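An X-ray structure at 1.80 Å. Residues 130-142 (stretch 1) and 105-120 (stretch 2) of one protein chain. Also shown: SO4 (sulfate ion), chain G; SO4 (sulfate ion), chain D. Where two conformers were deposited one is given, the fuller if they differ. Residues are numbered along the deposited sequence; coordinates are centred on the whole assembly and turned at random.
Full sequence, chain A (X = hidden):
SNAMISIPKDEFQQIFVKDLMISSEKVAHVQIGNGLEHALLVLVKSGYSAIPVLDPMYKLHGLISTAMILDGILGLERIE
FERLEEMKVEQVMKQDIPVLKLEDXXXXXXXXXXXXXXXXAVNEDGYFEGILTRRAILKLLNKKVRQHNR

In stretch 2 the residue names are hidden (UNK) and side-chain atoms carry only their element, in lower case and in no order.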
# COMPACT_ATOMS: atom_id res chain seq x y z
N GLY A 130 -3.44 3.05 17.82
CA GLY A 130 -3.89 3.40 16.49
C GLY A 130 -2.82 3.22 15.40
O GLY A 130 -1.69 2.78 15.66
N ILE A 131 -3.15 3.65 14.19
CA ILE A 131 -2.16 3.57 13.11
C ILE A 131 -2.07 4.93 12.43
O ILE A 131 -3.07 5.69 12.35
CB ILE A 131 -2.49 2.45 12.10
CG1 ILE A 131 -3.80 2.75 11.37
CG2 ILE A 131 -2.58 1.11 12.80
CD1 ILE A 131 -3.81 2.14 9.95
N LEU A 132 -0.89 5.27 11.94
CA LEU A 132 -0.71 6.55 11.26
C LEU A 132 -0.26 6.29 9.83
O LEU A 132 0.81 5.75 9.60
CB LEU A 132 0.29 7.42 12.03
CG LEU A 132 0.83 8.75 11.52
CD1 LEU A 132 -0.16 9.87 11.73
CD2 LEU A 132 2.05 8.99 12.32
N THR A 133 -1.09 6.70 8.88
CA THR A 133 -0.90 6.40 7.47
C THR A 133 -0.21 7.55 6.76
O THR A 133 -0.19 8.71 7.20
CB THR A 133 -2.22 6.30 6.74
OG1 THR A 133 -2.85 7.59 6.82
CG2 THR A 133 -3.10 5.26 7.40
N ARG A 134 0.28 7.23 5.57
CA ARG A 134 0.79 8.26 4.71
C ARG A 134 -0.25 9.26 4.30
O ARG A 134 0.05 10.44 4.21
CB ARG A 134 1.38 7.65 3.43
CG ARG A 134 2.64 6.93 3.71
CD ARG A 134 3.08 6.31 2.44
NE ARG A 134 4.48 5.98 2.51
CZ ARG A 134 5.05 5.17 1.65
NH1 ARG A 134 4.31 4.63 0.70
NH2 ARG A 134 6.34 4.89 1.76
N ARG A 135 -1.47 8.82 4.03
CA ARG A 135 -2.48 9.77 3.58
C ARG A 135 -2.65 10.94 4.54
O ARG A 135 -2.65 12.09 4.12
CB ARG A 135 -3.82 9.09 3.33
CG ARG A 135 -4.90 10.08 2.95
CD ARG A 135 -6.15 9.38 2.48
NE ARG A 135 -7.09 10.34 1.92
CZ ARG A 135 -7.90 11.10 2.65
NH1 ARG A 135 -7.88 11.02 3.98
NH2 ARG A 135 -8.71 11.95 2.06
N ALA A 136 -2.76 10.64 5.84
CA ALA A 136 -2.93 11.68 6.81
C ALA A 136 -1.78 12.71 6.75
O ALA A 136 -2.00 13.91 6.80
CB ALA A 136 -3.08 11.06 8.27
N ILE A 137 -0.54 12.23 6.65
CA ILE A 137 0.56 13.18 6.51
C ILE A 137 0.47 14.04 5.23
O ILE A 137 0.74 15.26 5.23
CB ILE A 137 1.93 12.47 6.63
CG1 ILE A 137 2.27 12.25 8.10
CG2 ILE A 137 3.02 13.34 6.06
CD1 ILE A 137 1.64 11.06 8.72
N LEU A 138 0.05 13.40 4.15
CA LEU A 138 -0.00 14.05 2.84
C LEU A 138 -1.18 15.01 2.77
O LEU A 138 -1.11 16.05 2.14
CB LEU A 138 -0.10 13.02 1.71
CG LEU A 138 1.19 12.25 1.38
CD1 LEU A 138 0.87 10.88 0.72
CD2 LEU A 138 2.11 13.05 0.50
N LYS A 139 -2.26 14.65 3.44
CA LYS A 139 -3.46 15.45 3.36
C LYS A 139 -3.15 16.78 4.07
O LYS A 139 -3.47 17.86 3.58
CB LYS A 139 -4.62 14.68 3.99
CG LYS A 139 -5.97 15.32 3.85
CD LYS A 139 -7.00 14.58 4.67
CE LYS A 139 -7.77 15.56 5.56
NZ LYS A 139 -8.49 14.87 6.67
N LEU A 140 -2.46 16.67 5.20
CA LEU A 140 -2.02 17.83 5.94
C LEU A 140 -1.01 18.68 5.15
O LEU A 140 -1.09 19.90 5.18
CB LEU A 140 -1.42 17.40 7.28
CG LEU A 140 -1.07 18.55 8.21
CD1 LEU A 140 -2.25 19.50 8.29
CD2 LEU A 140 -0.72 18.03 9.58
N LEU A 141 -0.08 18.02 4.47
CA LEU A 141 0.95 18.72 3.71
C LEU A 141 0.37 19.39 2.47
O LEU A 141 0.82 20.47 2.07
CB LEU A 141 2.07 17.76 3.32
CG LEU A 141 3.00 17.29 4.44
CD1 LEU A 141 4.09 16.38 3.90
CD2 LEU A 141 3.60 18.48 5.17
N ASN A 142 -0.62 18.75 1.87
CA ASN A 142 -1.20 19.23 0.62
C ASN A 142 -1.79 20.63 0.76
O ASN A 142 -1.48 21.53 -0.02
CB ASN A 142 -2.26 18.26 0.11
CG ASN A 142 -2.89 18.71 -1.19
OD1 ASN A 142 -2.20 19.16 -2.11
ND2 ASN A 142 -4.21 18.60 -1.28
N UNK A 105 6.05 13.96 17.49
CA UNK A 105 5.80 15.11 16.62
C UNK A 105 5.40 14.78 15.19
O UNK A 105 5.69 13.68 14.63
o UNK A 105 8.07 15.42 15.81
c UNK A 105 7.05 16.01 16.60
N UNK A 106 4.76 15.76 14.55
CA UNK A 106 4.46 15.62 13.13
C UNK A 106 5.74 15.41 12.31
O UNK A 106 5.80 14.58 11.42
c UNK A 106 3.71 16.85 12.63
c UNK A 106 3.15 16.70 8.40
c UNK A 106 2.24 16.08 9.25
c UNK A 106 4.24 17.37 8.93
c UNK A 106 4.41 17.41 10.29
c UNK A 106 2.41 16.15 10.61
c UNK A 106 3.49 16.83 11.15
N UNK A 107 6.78 16.16 12.64
CA UNK A 107 8.07 16.02 11.99
C UNK A 107 8.58 14.58 12.03
O UNK A 107 9.09 14.06 11.03
c UNK A 107 9.08 16.94 12.66
N UNK A 108 8.46 13.94 13.19
CA UNK A 108 8.96 12.59 13.37
C UNK A 108 8.16 11.59 12.54
O UNK A 108 8.72 10.66 11.92
n UNK A 108 11.15 9.73 18.45
c UNK A 108 10.58 9.56 17.08
c UNK A 108 9.52 10.87 15.19
c UNK A 108 8.92 12.22 14.85
c UNK A 108 9.73 10.77 16.69
N UNK A 109 6.85 11.81 12.48
CA UNK A 109 5.98 10.94 11.68
C UNK A 109 6.23 11.12 10.19
O UNK A 109 6.37 10.14 9.47
c UNK A 109 4.51 11.21 11.98
N UNK A 110 6.25 12.37 9.73
CA UNK A 110 6.52 12.64 8.32
C UNK A 110 7.78 11.92 7.86
O UNK A 110 7.79 11.24 6.84
c UNK A 110 7.51 15.98 6.69
c UNK A 110 6.42 14.07 5.57
c UNK A 110 6.70 14.13 8.07
c UNK A 110 7.32 14.50 6.70
N UNK A 111 8.86 12.08 8.62
CA UNK A 111 10.09 11.37 8.31
C UNK A 111 9.92 9.84 8.29
O UNK A 111 10.36 9.15 7.34
c UNK A 111 13.55 11.46 10.00
o UNK A 111 14.69 11.71 9.54
c UNK A 111 12.48 11.04 9.04
c UNK A 111 11.19 11.76 9.28
o UNK A 111 13.25 11.55 11.22
N UNK A 112 9.31 9.29 9.33
CA UNK A 112 9.06 7.84 9.34
C UNK A 112 8.24 7.35 8.14
O UNK A 112 8.49 6.25 7.64
c UNK A 112 9.58 6.05 13.61
s UNK A 112 8.14 5.54 12.66
c UNK A 112 8.59 5.95 10.96
c UNK A 112 8.36 7.40 10.66
N UNK A 113 7.26 8.14 7.68
CA UNK A 113 6.38 7.67 6.61
C UNK A 113 7.08 7.58 5.23
O UNK A 113 6.56 6.94 4.32
c UNK A 113 4.21 8.38 7.61
o UNK A 113 5.39 9.84 6.11
c UNK A 113 5.07 8.47 6.41
N UNK A 114 8.23 8.22 5.07
CA UNK A 114 8.96 8.06 3.80
C UNK A 114 9.21 6.57 3.43
O UNK A 114 8.89 6.15 2.32
c UNK A 114 10.63 11.25 4.62
c UNK A 114 10.20 8.94 3.75
c UNK A 114 9.75 10.41 3.82
c UNK A 114 10.96 8.71 2.48
N UNK A 115 9.67 5.76 4.38
CA UNK A 115 9.89 4.34 4.10
C UNK A 115 8.82 3.40 4.66
O UNK A 115 8.80 2.21 4.33
o UNK A 115 12.24 4.86 2.69
c UNK A 115 11.26 3.90 4.61
o UNK A 115 13.44 4.83 4.53
c UNK A 115 12.40 4.58 3.89
N UNK A 116 7.93 3.91 5.50
CA UNK A 116 6.94 3.02 6.13
C UNK A 116 5.54 3.54 5.88
O UNK A 116 5.17 4.57 6.42
c UNK A 116 10.53 1.47 8.18
c UNK A 116 9.70 3.51 8.22
c UNK A 116 7.24 2.91 7.63
n UNK A 116 9.25 1.40 7.89
n UNK A 116 10.83 2.75 8.38
c UNK A 116 8.69 2.66 7.92
N UNK A 117 4.76 2.82 5.08
CA UNK A 117 3.43 3.20 4.61
C UNK A 117 2.48 3.28 5.81
O UNK A 117 1.48 3.97 5.81
c UNK A 117 3.05 2.06 3.70
c UNK A 117 4.37 1.48 3.27
c UNK A 117 5.21 1.56 4.48
N UNK A 118 2.81 2.52 6.83
CA UNK A 118 2.12 2.75 8.06
C UNK A 118 2.75 2.26 9.33
O UNK A 118 3.50 1.28 9.43
c UNK A 118 -1.06 -1.07 9.48
c UNK A 118 -1.26 -0.69 8.14
c UNK A 118 -0.72 0.46 7.67
c UNK A 118 0.59 2.58 7.96
c UNK A 118 -0.30 -0.29 10.31
c UNK A 118 0.23 0.91 9.83
c UNK A 118 0.05 1.28 8.49
N UNK A 119 2.41 3.03 10.34
CA UNK A 119 3.18 3.09 11.53
C UNK A 119 2.17 2.92 12.63
O UNK A 119 1.10 3.54 12.61
c UNK A 119 4.82 4.66 10.51
c UNK A 119 3.79 4.45 11.64
c UNK A 119 4.40 4.67 13.05
c UNK A 119 5.03 6.15 10.15
N UNK A 120 2.54 2.12 13.61
CA UNK A 120 1.68 1.89 14.72
C UNK A 120 2.02 2.89 15.80
O UNK A 120 3.18 3.17 16.05
c UNK A 120 1.91 0.47 15.26
s UNK A 120 1.35 -0.85 14.11
S SO4 G . -10.76 13.53 4.62
O1 SO4 G . -10.64 14.62 5.59
O2 SO4 G . -12.13 13.03 4.66
O3 SO4 G . -10.46 14.03 3.28
O4 SO4 G . -9.83 12.45 4.97
S SO4 D . -6.47 8.62 7.01
O1 SO4 D . -5.89 8.87 8.33
O2 SO4 D . -7.90 8.36 7.15
O3 SO4 D . -6.31 9.80 6.17
O4 SO4 D . -5.80 7.45 6.43
O HOH W 1 -0.11 4.59 3.65

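Position 105 carries one carbon and one oxygen, out of reach of stretch 1; the oxygen accepts from the backbone N of position 108 at 3.0 Å and caps the helix that follows. It is Ser105. Position 106 has one carbon followed by a six-membered carbon ring; its CA-to-CB bond points sideways, but the ring reaches Leu140 and Leu141 of the second helix. It is Phe106: CE1 lies 3.6 Å from Leu140 CD2, and CZ lies 3.7 Å from Leu141 CD2, which sits at the ring edge.

Position 107 bears a single carbon on the exposed side and is Ala107. At 108, four carbons in a row end in a nitrogen, an extended chain that touches nothing on stretch 1: Lys108. Position 109 again has one carbon, now buried and directed toward stretch 1; this CB packs 3.3 Å from Leu132 CD2, a very close approach between the helix and the strand. It is Ala109.

Position 110 has four carbons forked at the second, in contact with Ile137 and Leu141, and is Leu110; its CD1 meets Ile137 CG2 at 3.5 Å and Leu141 CD1 at 3.7 Å. Position 111 has three carbons, the third carrying two oxygens, and faces solvent as Glu111. Position 112 is an unbranched run of two carbons, a sulfur and a carbon, also without a contact here: Met112.

At 113 one carbon carries an oxygen and a carbon, and the residue is buried, its methyl against Ile137. This is a threonine side chain, Thr113; its OG1 donates to Leu110 O at 2.9 Å, a bond back along its own stretch, and CG2 faces stretch 1, 3.9 Å from Ile137 CD1. Position 114 has four carbons forked at the first, one arm two carbons long; its side chain points away, while its backbone O faces Arg134. It is Ile114. Position 115 has two carbons, the second with two oxygens, exposed and directed away: Asp115.

At 116 a five-membered ring of three carbons and two nitrogens follows one carbon and also points away, giving His116. Position 117 has three carbons closing onto the backbone N, and its CA lies over one face of the Arg134 guanidinium; it is Pro117. Position 118 has one carbon and a six-carbon ring, with Ile131 CD1 over the ring face, 4.0 Å from its centroid: Phe118. Position 119 has four carbons forked at the first, with one longer arm, on the sheet face shared with Leu132, and is Ile119. Position 120 has one carbon and a sulfur, beside Ile131, and completes the stretch as Cys120.

The contact combines a sheet with a helix packing. The antiparallel strands are joined by Leu132 N to Ile119 O (2.7 Å) and Ile119 N to Leu132 O (3.2 Å). The helices cross at -121°, and Ile137 fits as a knob among Phe106, Ala109, Leu110 and Thr113. Arg134 binds backbone carbonyls of stretch 2: its NE donates to Thr113 O at 2.9 Å, and its NH2 bonds weakly to Ile114 O at 2.9 Å.

Stretch 2 (105-120) SFAKALEMTIDHPFIC
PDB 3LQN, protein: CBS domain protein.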